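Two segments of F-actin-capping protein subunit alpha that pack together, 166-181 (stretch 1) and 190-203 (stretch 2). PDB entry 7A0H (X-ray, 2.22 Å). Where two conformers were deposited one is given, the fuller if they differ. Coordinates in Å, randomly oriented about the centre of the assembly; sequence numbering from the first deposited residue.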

ATOM      1  N   GLU A 166     -12.437 -34.871   8.858  1.00 68.03           N
ATOM      2  CA  GLU A 166     -13.660 -35.673   8.929  1.00 82.93           C
ATOM      3  C   GLU A 166     -14.486 -35.105  10.085  1.00105.24           C
ATOM      4  O   GLU A 166     -14.179 -35.377  11.241  1.00104.01           O
ATOM      5  CB  GLU A 166     -13.334 -37.142   9.149  1.00 88.33           C
ATOM      6  CG  GLU A 166     -14.445 -37.962   9.844  1.00119.51           C
ATOM      7  CD  GLU A 166     -14.370 -39.452   9.521  1.00101.42           C
ATOM      8  OE1 GLU A 166     -13.287 -39.915   9.068  1.00 79.95           O
ATOM      9  OE2 GLU A 166     -15.401 -40.152   9.698  1.00112.06           O
ATOM     10  N   CYS A 167     -15.537 -34.351   9.753  1.00132.53           N
ATOM     11  CA  CYS A 167     -16.372 -33.629  10.720  1.00142.36           C
ATOM     12  C   CYS A 167     -17.762 -34.281  10.798  1.00136.87           C
ATOM     13  O   CYS A 167     -18.646 -33.987   9.987  1.00148.41           O
ATOM     14  CB  CYS A 167     -16.447 -32.136  10.334  1.00147.74           C
ATOM     15  SG  CYS A 167     -16.677 -31.666   8.533  1.00130.15           S
ATOM     16  N   GLU A 168     -17.955 -35.166  11.784  1.00127.59           N
ATOM     17  CA  GLU A 168     -19.248 -35.793  12.055  1.00134.42           C
ATOM     18  C   GLU A 168     -19.645 -36.734  10.925  1.00128.11           C
ATOM     19  O   GLU A 168     -20.798 -36.751  10.493  1.00123.25           O
ATOM     20  CB  GLU A 168     -20.362 -34.767  12.296  1.00144.07           C
ATOM     21  CG  GLU A 168     -20.229 -33.963  13.600  1.00167.99           C
ATOM     22  CD  GLU A 168     -21.534 -33.874  14.410  1.00156.10           C
ATOM     23  OE1 GLU A 168     -22.607 -33.784  13.772  1.00142.73           O
ATOM     24  OE2 GLU A 168     -21.488 -33.900  15.672  1.00135.84           O
ATOM     25  N   ASN A 169     -18.670 -37.506  10.440  1.00133.05           N
ATOM     26  CA  ASN A 169     -18.779 -38.436   9.315  1.00122.59           C
ATOM     27  C   ASN A 169     -18.895 -37.708   7.964  1.00112.18           C
ATOM     28  O   ASN A 169     -18.894 -38.378   6.915  1.00113.40           O
ATOM     29  CB  ASN A 169     -19.943 -39.419   9.522  1.00144.51           C
ATOM     30  CG  ASN A 169     -20.284 -40.212   8.274  1.00135.05           C
ATOM     31  OD1 ASN A 169     -19.397 -40.665   7.538  1.00122.65           O
ATOM     32  ND2 ASN A 169     -21.582 -40.365   8.014  1.00142.51           N
ATOM     33  N   LYS A 170     -18.915 -36.369   7.946  1.00124.33           N
ATOM     34  CA  LYS A 170     -18.788 -35.609   6.703  1.00100.36           C
ATOM     35  C   LYS A 170     -17.323 -35.285   6.398  1.00 73.00           C
ATOM     36  O   LYS A 170     -16.584 -34.830   7.272  1.00 78.10           O
ATOM     37  CB  LYS A 170     -19.614 -34.324   6.771  1.00 85.50           C
ATOM     38  CG  LYS A 170     -19.860 -33.750   5.400  1.00 83.73           C
ATOM     39  CD  LYS A 170     -21.190 -33.000   5.328  1.00 81.76           C
ATOM     40  CE  LYS A 170     -21.493 -32.509   3.910  1.00110.96           C
ATOM     41  NZ  LYS A 170     -22.235 -31.173   3.909  1.00117.47           N
ATOM     42  N   TYR A 171     -16.911 -35.556   5.165  1.00 52.31           N
ATOM     43  CA  TYR A 171     -15.510 -35.464   4.817  1.00 54.62           C
ATOM     44  C   TYR A 171     -15.167 -34.071   4.321  1.00 54.15           C
ATOM     45  O   TYR A 171     -16.044 -33.287   3.973  1.00 57.40           O
ATOM     46  CB  TYR A 171     -15.054 -36.422   3.731  1.00 54.65           C
ATOM     47  CG  TYR A 171     -15.126 -37.888   4.042  1.00 66.47           C
ATOM     48  CD1 TYR A 171     -15.068 -38.355   5.360  1.00 70.11           C
ATOM     49  CD2 TYR A 171     -15.230 -38.805   3.023  1.00 73.47           C
ATOM     50  CE1 TYR A 171     -15.143 -39.702   5.639  1.00 77.48           C
ATOM     51  CE2 TYR A 171     -15.309 -40.158   3.283  1.00 88.69           C
ATOM     52  CZ  TYR A 171     -15.257 -40.603   4.588  1.00 83.98           C
ATOM     53  OH  TYR A 171     -15.328 -41.951   4.831  1.00 88.92           O
ATOM     54  N   ASN A 172     -13.870 -33.765   4.310  1.00 45.42           N
ATOM     55  CA  ASN A 172     -13.494 -32.436   3.865  1.00 46.58           C
ATOM     56  C   ASN A 172     -12.121 -32.513   3.238  1.00 37.04           C
ATOM     57  O   ASN A 172     -11.229 -33.216   3.726  1.00 44.34           O
ATOM     58  CB  ASN A 172     -13.514 -31.418   5.014  1.00 57.12           C
ATOM     59  CG  ASN A 172     -13.259 -30.023   4.517  1.00 56.75           C
ATOM     60  OD1 ASN A 172     -14.194 -29.277   4.165  1.00 58.21           O
ATOM     61  ND2 ASN A 172     -11.977 -29.679   4.378  1.00 46.54           N
ATOM     62  N   LEU A 173     -11.988 -31.900   2.113  1.00 46.51           N
ATOM     63  CA  LEU A 173     -10.688 -31.840   1.490  1.00 50.01           C
ATOM     64  C   LEU A 173     -10.380 -30.393   1.132  1.00 46.05           C
ATOM     65  O   LEU A 173     -11.219 -29.678   0.557  1.00 46.74           O
ATOM     66  CB  LEU A 173     -10.649 -32.727   0.272  1.00 44.49           C
ATOM     67  CG  LEU A 173     -10.715 -34.248   0.371  1.00 55.08           C
ATOM     68  CD1 LEU A 173     -11.128 -34.681  -1.094  1.00 54.69           C
ATOM     69  CD2 LEU A 173      -9.439 -34.876   0.752  1.00 48.35           C
ATOM     70  N   PHE A 174      -9.152 -30.016   1.404  1.00 43.74           N
ATOM     71  CA  PHE A 174      -8.675 -28.683   1.169  1.00 41.98           C
ATOM     72  C   PHE A 174      -7.470 -28.838   0.293  1.00 43.27           C
ATOM     73  O   PHE A 174      -6.526 -29.547   0.674  1.00 45.64           O
ATOM     74  CB  PHE A 174      -8.332 -28.005   2.457  1.00 46.64           C
ATOM     75  CG  PHE A 174      -7.917 -26.537   2.295  1.00 46.82           C
ATOM     76  CD1 PHE A 174      -8.871 -25.589   1.999  1.00 48.02           C
ATOM     77  CD2 PHE A 174      -6.587 -26.135   2.437  1.00 45.02           C
ATOM     78  CE1 PHE A 174      -8.538 -24.235   1.873  1.00 49.32           C
ATOM     79  CE2 PHE A 174      -6.216 -24.757   2.326  1.00 47.06           C
ATOM     80  CZ  PHE A 174      -7.184 -23.818   2.064  1.00 49.67           C
ATOM     81  N   LEU A 175      -7.558 -28.245  -0.906  1.00 35.27           N
ATOM     82  CA  LEU A 175      -6.544 -28.388  -1.956  1.00 36.68           C
ATOM     83  C   LEU A 175      -5.951 -27.022  -2.128  1.00 37.82           C
ATOM     84  O   LEU A 175      -6.708 -26.034  -2.228  1.00 37.96           O
ATOM     85  CB  LEU A 175      -7.123 -28.851  -3.323  1.00 45.11           C
ATOM     86  CG  LEU A 175      -7.821 -30.216  -3.467  1.00 51.41           C
ATOM     87  CD1 LEU A 175      -9.257 -30.055  -3.038  1.00 48.89           C
ATOM     88  CD2 LEU A 175      -7.716 -30.851  -4.889  1.00 40.32           C
ATOM     89  N   LEU A 176      -4.631 -26.980  -2.264  1.00 36.07           N
ATOM     90  CA  LEU A 176      -3.914 -25.707  -2.191  1.00 36.81           C
ATOM     91  C   LEU A 176      -2.661 -25.698  -3.054  1.00 42.39           C
ATOM     92  O   LEU A 176      -1.814 -26.636  -3.017  1.00 39.65           O
ATOM     93  CB  LEU A 176      -3.489 -25.431  -0.741  1.00 42.95           C
ATOM     94  CG  LEU A 176      -2.664 -24.159  -0.383  1.00 42.85           C
ATOM     95  CD1 LEU A 176      -3.490 -22.910  -0.627  1.00 38.72           C
ATOM     96  CD2 LEU A 176      -2.254 -24.251   1.151  1.00 45.86           C
ATOM     97  N   ILE A 177      -2.567 -24.629  -3.849  1.00 34.87           N
ATOM     98  CA  ILE A 177      -1.382 -24.381  -4.680  1.00 39.39           C
ATOM     99  C   ILE A 177      -0.755 -23.024  -4.280  1.00 34.28           C
ATOM    100  O   ILE A 177      -1.468 -22.013  -4.216  1.00 31.70           O
ATOM    101  CB  ILE A 177      -1.696 -24.348  -6.178  1.00 35.44           C
ATOM    102  CG1 ILE A 177      -2.402 -25.625  -6.631  1.00 39.30           C
ATOM    103  CG2 ILE A 177      -0.370 -24.173  -6.981  1.00 36.27           C
ATOM    104  CD1 ILE A 177      -2.942 -25.557  -8.233  1.00 46.55           C
ATOM    105  N   CYS A 178       0.559 -23.024  -4.205  1.00 36.19           N
ATOM    106  CA  CYS A 178       1.296 -21.793  -3.842  1.00 35.65           C
ATOM    107  C   CYS A 178       2.469 -21.558  -4.756  1.00 43.51           C
ATOM    108  O   CYS A 178       3.305 -22.476  -4.985  1.00 38.12           O
ATOM    109  CB  CYS A 178       1.893 -21.903  -2.379  1.00 45.91           C
ATOM    110  SG  CYS A 178       0.724 -22.341  -1.173  1.00 47.83           S
ATOM    111  N   CYS A 179       2.587 -20.322  -5.264  0.57 40.34           N
ATOM    112  CA  CYS A 179       3.827 -19.927  -5.945  0.57 48.71           C
ATOM    113  C   CYS A 179       4.227 -18.527  -5.475  0.57 47.76           C
ATOM    114  O   CYS A 179       3.392 -17.627  -5.314  0.57 48.01           O
ATOM    115  CB  CYS A 179       3.735 -20.007  -7.519  0.57 46.82           C
ATOM    116  SG  CYS A 179       3.702 -21.751  -8.303  0.57 47.01           S
ATOM    117  N   ASP A 180       5.526 -18.376  -5.261  1.00 43.12           N
ATOM    118  CA  ASP A 180       6.170 -17.164  -4.792  1.00 52.02           C
ATOM    119  C   ASP A 180       7.348 -16.899  -5.714  1.00 52.26           C
ATOM    120  O   ASP A 180       8.159 -17.806  -5.982  1.00 58.87           O
ATOM    121  CB  ASP A 180       6.671 -17.293  -3.337  1.00 46.46           C
ATOM    122  CG  ASP A 180       5.532 -17.278  -2.310  1.00 55.03           C
ATOM    123  OD1 ASP A 180       4.569 -16.483  -2.339  1.00 51.86           O
ATOM    124  OD2 ASP A 180       5.619 -18.125  -1.447  1.00 61.66           O
ATOM    125  N   ARG A 181       7.432 -15.680  -6.209  1.00 50.32           N
ATOM    126  CA  ARG A 181       8.450 -15.258  -7.165  1.00 64.62           C
ATOM    127  C   ARG A 181       9.371 -14.250  -6.486  1.00 62.80           C
ATOM    128  O   ARG A 181       8.912 -13.396  -5.733  1.00 58.55           O
ATOM    129  CB  ARG A 181       7.739 -14.649  -8.371  1.00 52.93           C
ATOM    130  CG  ARG A 181       6.849 -15.710  -9.157  1.00 58.78           C
ATOM    131  CD  ARG A 181       5.974 -15.124 -10.357  1.00 58.35           C
ATOM    132  NE  ARG A 181       6.804 -14.347 -11.262  1.00 55.54           N
ATOM    133  CZ  ARG A 181       6.813 -13.019 -11.319  1.00 63.82           C
ATOM    134  NH1 ARG A 181       5.996 -12.300 -10.571  1.00 56.96           N
ATOM    135  NH2 ARG A 181       7.654 -12.415 -12.137  1.00 55.02           N
ATOM    136  N   SER A 190       6.102 -11.595  -5.834  1.00 57.26           N
ATOM    137  CA  SER A 190       4.680 -11.886  -5.939  1.00 50.04           C
ATOM    138  C   SER A 190       4.362 -13.139  -5.155  1.00 48.45           C
ATOM    139  O   SER A 190       5.216 -14.035  -4.971  1.00 43.94           O
ATOM    140  CB  SER A 190       4.222 -12.100  -7.403  1.00 47.63           C
ATOM    141  OG  SER A 190       5.061 -13.051  -8.080  1.00 53.10           O
ATOM    142  N   SER A 191       3.077 -13.231  -4.789  1.00 40.65           N
ATOM    143  CA  SER A 191       2.494 -14.509  -4.398  1.00 59.46           C
ATOM    144  C   SER A 191       1.236 -14.866  -5.206  1.00 55.31           C
ATOM    145  O   SER A 191       0.359 -14.026  -5.447  1.00 48.87           O
ATOM    146  CB  SER A 191       2.125 -14.477  -2.951  1.00 49.91           C
ATOM    147  OG  SER A 191       1.162 -13.428  -2.821  1.00 57.37           O
ATOM    148  N   TRP A 192       1.175 -16.128  -5.595  1.00 48.70           N
ATOM    149  CA  TRP A 192      -0.011 -16.807  -6.104  1.00 47.59           C
ATOM    150  C   TRP A 192      -0.408 -17.869  -5.096  1.00 45.40           C
ATOM    151  O   TRP A 192       0.407 -18.720  -4.711  1.00 39.86           O
ATOM    152  CB  TRP A 192       0.280 -17.415  -7.471  1.00 51.88           C
ATOM    153  CG  TRP A 192      -0.787 -18.319  -8.117  1.00 58.17           C
ATOM    154  CD1 TRP A 192      -0.944 -19.666  -7.925  1.00 46.15           C
ATOM    155  CD2 TRP A 192      -1.791 -17.938  -9.045  1.00 51.08           C
ATOM    156  NE1 TRP A 192      -1.959 -20.140  -8.667  1.00 47.90           N
ATOM    157  CE2 TRP A 192      -2.513 -19.117  -9.383  1.00 57.71           C
ATOM    158  CE3 TRP A 192      -2.141 -16.725  -9.651  1.00 45.40           C
ATOM    159  CZ2 TRP A 192      -3.583 -19.118 -10.281  1.00 45.67           C
ATOM    160  CZ3 TRP A 192      -3.194 -16.723 -10.571  1.00 47.31           C
ATOM    161  CH2 TRP A 192      -3.909 -17.925 -10.868  1.00 55.38           C
ATOM    162  N   ARG A 193      -1.648 -17.785  -4.654  1.00 39.07           N
ATOM    163  CA  ARG A 193      -2.265 -18.700  -3.708  1.00 43.45           C
ATOM    164  C   ARG A 193      -3.650 -19.125  -4.245  1.00 49.37           C
ATOM    165  O   ARG A 193      -4.558 -18.290  -4.406  1.00 42.52           O
ATOM    166  CB  ARG A 193      -2.399 -18.014  -2.326  1.00 43.82           C
ATOM    167  CG  ARG A 193      -1.075 -17.724  -1.590  1.00 45.85           C
ATOM    168  CD  ARG A 193      -0.354 -18.914  -1.479  1.00 50.86           C
ATOM    169  NE  ARG A 193       0.842 -18.893  -0.706  1.00 43.84           N
ATOM    170  CZ  ARG A 193       2.049 -18.561  -1.119  1.00 55.48           C
ATOM    171  NH1 ARG A 193       2.264 -18.146  -2.334  1.00 47.93           N
ATOM    172  NH2 ARG A 193       3.072 -18.648  -0.250  1.00 47.29           N
ATOM    173  N   SER A 194      -3.832 -20.417  -4.489  1.00 42.00           N
ATOM    174  CA  SER A 194      -5.081 -20.943  -5.078  1.00 38.10           C
ATOM    175  C   SER A 194      -5.626 -22.040  -4.173  1.00 35.87           C
ATOM    176  O   SER A 194      -4.990 -23.102  -3.999  1.00 36.97           O
ATOM    177  CB  SER A 194      -4.845 -21.479  -6.505  1.00 41.77           C
ATOM    178  OG  SER A 194      -6.048 -22.053  -7.033  1.00 39.20           O
ATOM    179  N   SER A 195      -6.767 -21.801  -3.577  1.00 32.47           N
ATOM    180  CA  SER A 195      -7.189 -22.685  -2.517  1.00 41.36           C
ATOM    181  C   SER A 195      -8.608 -23.161  -2.724  1.00 35.82           C
ATOM    182  O   SER A 195      -9.479 -22.379  -3.149  1.00 39.15           O
ATOM    183  CB  SER A 195      -7.009 -21.959  -1.066  1.00 38.77           C
ATOM    184  OG  SER A 195      -7.789 -20.780  -1.031  1.00 44.12           O
ATOM    185  N   TRP A 196      -8.860 -24.422  -2.365  1.00 47.19           N
ATOM    186  CA  TRP A 196     -10.077 -25.144  -2.788  1.00 40.83           C
ATOM    187  C   TRP A 196     -10.522 -26.037  -1.650  1.00 43.37           C
ATOM    188  O   TRP A 196      -9.691 -26.748  -1.033  1.00 43.42           O
ATOM    189  CB  TRP A 196      -9.776 -25.972  -4.077  1.00 42.89           C
ATOM    190  CG  TRP A 196      -9.383 -25.015  -5.150  1.00 35.63           C
ATOM    191  CD1 TRP A 196      -8.115 -24.574  -5.418  1.00 39.09           C
ATOM    192  CD2 TRP A 196     -10.259 -24.301  -6.043  1.00 39.94           C
ATOM    193  NE1 TRP A 196      -8.144 -23.561  -6.364  1.00 39.51           N
ATOM    194  CE2 TRP A 196      -9.440 -23.406  -6.783  1.00 33.80           C
ATOM    195  CE3 TRP A 196     -11.643 -24.359  -6.304  1.00 41.31           C
ATOM    196  CZ2 TRP A 196      -9.955 -22.624  -7.854  1.00 40.89           C
ATOM    197  CZ3 TRP A 196     -12.171 -23.519  -7.292  1.00 41.42           C
ATOM    198  CH2 TRP A 196     -11.310 -22.666  -8.070  1.00 49.43           C
ATOM    199  N   ASN A 197     -11.801 -25.929  -1.329  1.00 34.32           N
ATOM    200  CA  ASN A 197     -12.412 -26.797  -0.334  1.00 48.96           C
ATOM    201  C   ASN A 197     -13.631 -27.560  -0.886  1.00 52.25           C
ATOM    202  O   ASN A 197     -14.468 -27.016  -1.632  1.00 42.93           O
ATOM    203  CB  ASN A 197     -12.845 -25.953   0.842  1.00 57.74           C
ATOM    204  CG  ASN A 197     -13.052 -26.753   2.069  1.00 60.53           C
ATOM    205  OD1 ASN A 197     -12.111 -27.278   2.656  1.00 48.78           O
ATOM    206  ND2 ASN A 197     -14.302 -26.873   2.471  1.00 52.00           N
ATOM    207  N   VAL A 198     -13.743 -28.813  -0.502  1.00 43.57           N
ATOM    208  CA  VAL A 198     -14.980 -29.545  -0.749  1.00 55.46           C
ATOM    209  C   VAL A 198     -15.370 -30.285   0.517  1.00 43.85           C
ATOM    210  O   VAL A 198     -14.543 -30.977   1.133  1.00 45.68           O
ATOM    211  CB  VAL A 198     -14.920 -30.536  -1.939  1.00 47.05           C
ATOM    212  CG1 VAL A 198     -13.806 -31.445  -1.790  1.00 48.08           C
ATOM    213  CG2 VAL A 198     -16.187 -31.357  -1.989  1.00 50.49           C
ATOM    214  N   ASN A 199     -16.619 -30.145   0.901  1.00 46.72           N
ATOM    215  CA  ASN A 199     -17.134 -30.838   2.071  1.00 56.88           C
ATOM    216  C   ASN A 199     -18.236 -31.774   1.564  1.00 54.31           C
ATOM    217  O   ASN A 199     -19.233 -31.304   1.020  1.00 51.92           O
ATOM    218  CB  ASN A 199     -17.649 -29.813   3.105  1.00 58.08           C
ATOM    219  CG  ASN A 199     -17.967 -30.452   4.443  1.00 71.46           C
ATOM    220  OD1 ASN A 199     -17.086 -31.046   5.089  1.00 66.76           O
ATOM    221  ND2 ASN A 199     -19.246 -30.434   4.813  1.00 75.47           N
ATOM    222  N   PHE A 200     -18.104 -33.080   1.830  1.00 54.62           N
ATOM    223  CA  PHE A 200     -18.876 -34.060   1.068  1.00 59.10           C
ATOM    224  C   PHE A 200     -18.998 -35.383   1.812  1.00 64.21           C
ATOM    225  O   PHE A 200     -18.176 -35.722   2.667  1.00 56.66           O
ATOM    226  CB  PHE A 200     -18.232 -34.343  -0.303  1.00 51.02           C
ATOM    227  CG  PHE A 200     -16.999 -35.145  -0.202  1.00 53.81           C
ATOM    228  CD1 PHE A 200     -16.983 -36.439  -0.643  1.00 50.10           C
ATOM    229  CD2 PHE A 200     -15.837 -34.620   0.355  1.00 49.48           C
ATOM    230  CE1 PHE A 200     -15.817 -37.218  -0.504  1.00 59.22           C
ATOM    231  CE2 PHE A 200     -14.670 -35.387   0.486  1.00 44.83           C
ATOM    232  CZ  PHE A 200     -14.661 -36.684   0.087  1.00 51.19           C
ATOM    233  N   LEU A 201     -20.023 -36.141   1.430  1.00 66.58           N
ATOM    234  CA  LEU A 201     -20.164 -37.539   1.825  1.00 54.74           C
ATOM    235  C   LEU A 201     -19.699 -38.483   0.720  1.00 57.66           C
ATOM    236  O   LEU A 201     -19.749 -38.170  -0.470  1.00 62.94           O
ATOM    237  CB  LEU A 201     -21.616 -37.860   2.169  1.00 50.23           C
ATOM    238  CG  LEU A 201     -22.112 -37.212   3.436  1.00 72.71           C
ATOM    239  CD1 LEU A 201     -23.616 -37.213   3.351  1.00 54.09           C
ATOM    240  CD2 LEU A 201     -21.510 -37.950   4.743  1.00 69.46           C
ATOM    241  N   GLU A 202     -19.310 -39.684   1.130  1.00 51.47           N
ATOM    242  CA  GLU A 202     -18.954 -40.732   0.168  1.00 57.37           C
ATOM    243  C   GLU A 202     -20.064 -40.979  -0.837  1.00 58.30           C
ATOM    244  O   GLU A 202     -19.806 -41.215  -2.023  1.00 61.65           O
ATOM    245  CB  GLU A 202     -18.659 -42.015   0.934  1.00 66.63           C
ATOM    246  CG  GLU A 202     -17.875 -43.030   0.179  1.00 72.07           C
ATOM    247  CD  GLU A 202     -17.340 -44.096   1.089  1.00 73.20           C
ATOM    248  OE1 GLU A 202     -17.295 -43.860   2.348  1.00 70.76           O
ATOM    249  OE2 GLU A 202     -16.979 -45.155   0.525  1.00 92.56           O
ATOM    250  N   ALA A 203     -21.302 -40.941  -0.386  1.00 58.82           N
ATOM    251  CA  ALA A 203     -22.430 -41.298  -1.217  1.00 58.02           C
ATOM    252  C   ALA A 203     -22.807 -40.183  -2.171  1.00 64.17           C
ATOM    253  O   ALA A 203     -23.539 -40.438  -3.118  1.00 57.71           O
ATOM    254  CB  ALA A 203     -23.608 -41.696  -0.316  1.00 47.21           C
TER
HETATM  255  O   HOH W   1     -19.489 -40.775   4.156  1.00 73.48           O
HETATM  256  O   HOH W   2       4.029 -15.443  -7.476  1.00 49.56           O

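Residues 170-181 and 190-200 of the capping protein alpha subunit run as antiparallel neighbours in a β-sheet, burying 1383 Å² between the two stretches. Paired backbone hydrogen bonds recur at every second residue, from Tyr 171 N to Phe 200 O (2.8 Å) to Arg 181 N and Ser 190 O (3.0 Å), where the return bond is weak. Tyr 171 covers the most surface. It lies on the same face as Phe 200 and turns its ring edge toward the Phe 200 ring face, centroids 5.5 Å apart and planes at 70°, while its CB lies 3.4 Å from Phe 200 CE2. Phe 200 also reaches across to Leu 173, whose CD1 is 3.9 Å from Phe 200 CE2, so flat and branched apolar groups fill this buried end. Ser 190 anchors the far end of that face: its short side chain places OG at the edge of the Arg 181 guanidinium, where it accepts a hydrogen bond from Arg 181 NH1 (2.8 Å); water 2 joins Ser 190 OG (2.7 Å) to Cys 179 O (3.1 Å). The other face is more polar. Asn 172 and Asn 197 exchange amide hydrogen bonds, Asn 197 ND2 to Asn 172 OD1 (2.9 Å) and Asn 172 ND2 to Asn 197 OD1 (3.0 Å). Buried Asp 180 balances Arg 193 in a salt bridge, Asp 180 OD1 to Arg 193 NH1 at 2.8 Å and Asp 180 OD2 to Arg 193 NH2 at 2.9 Å.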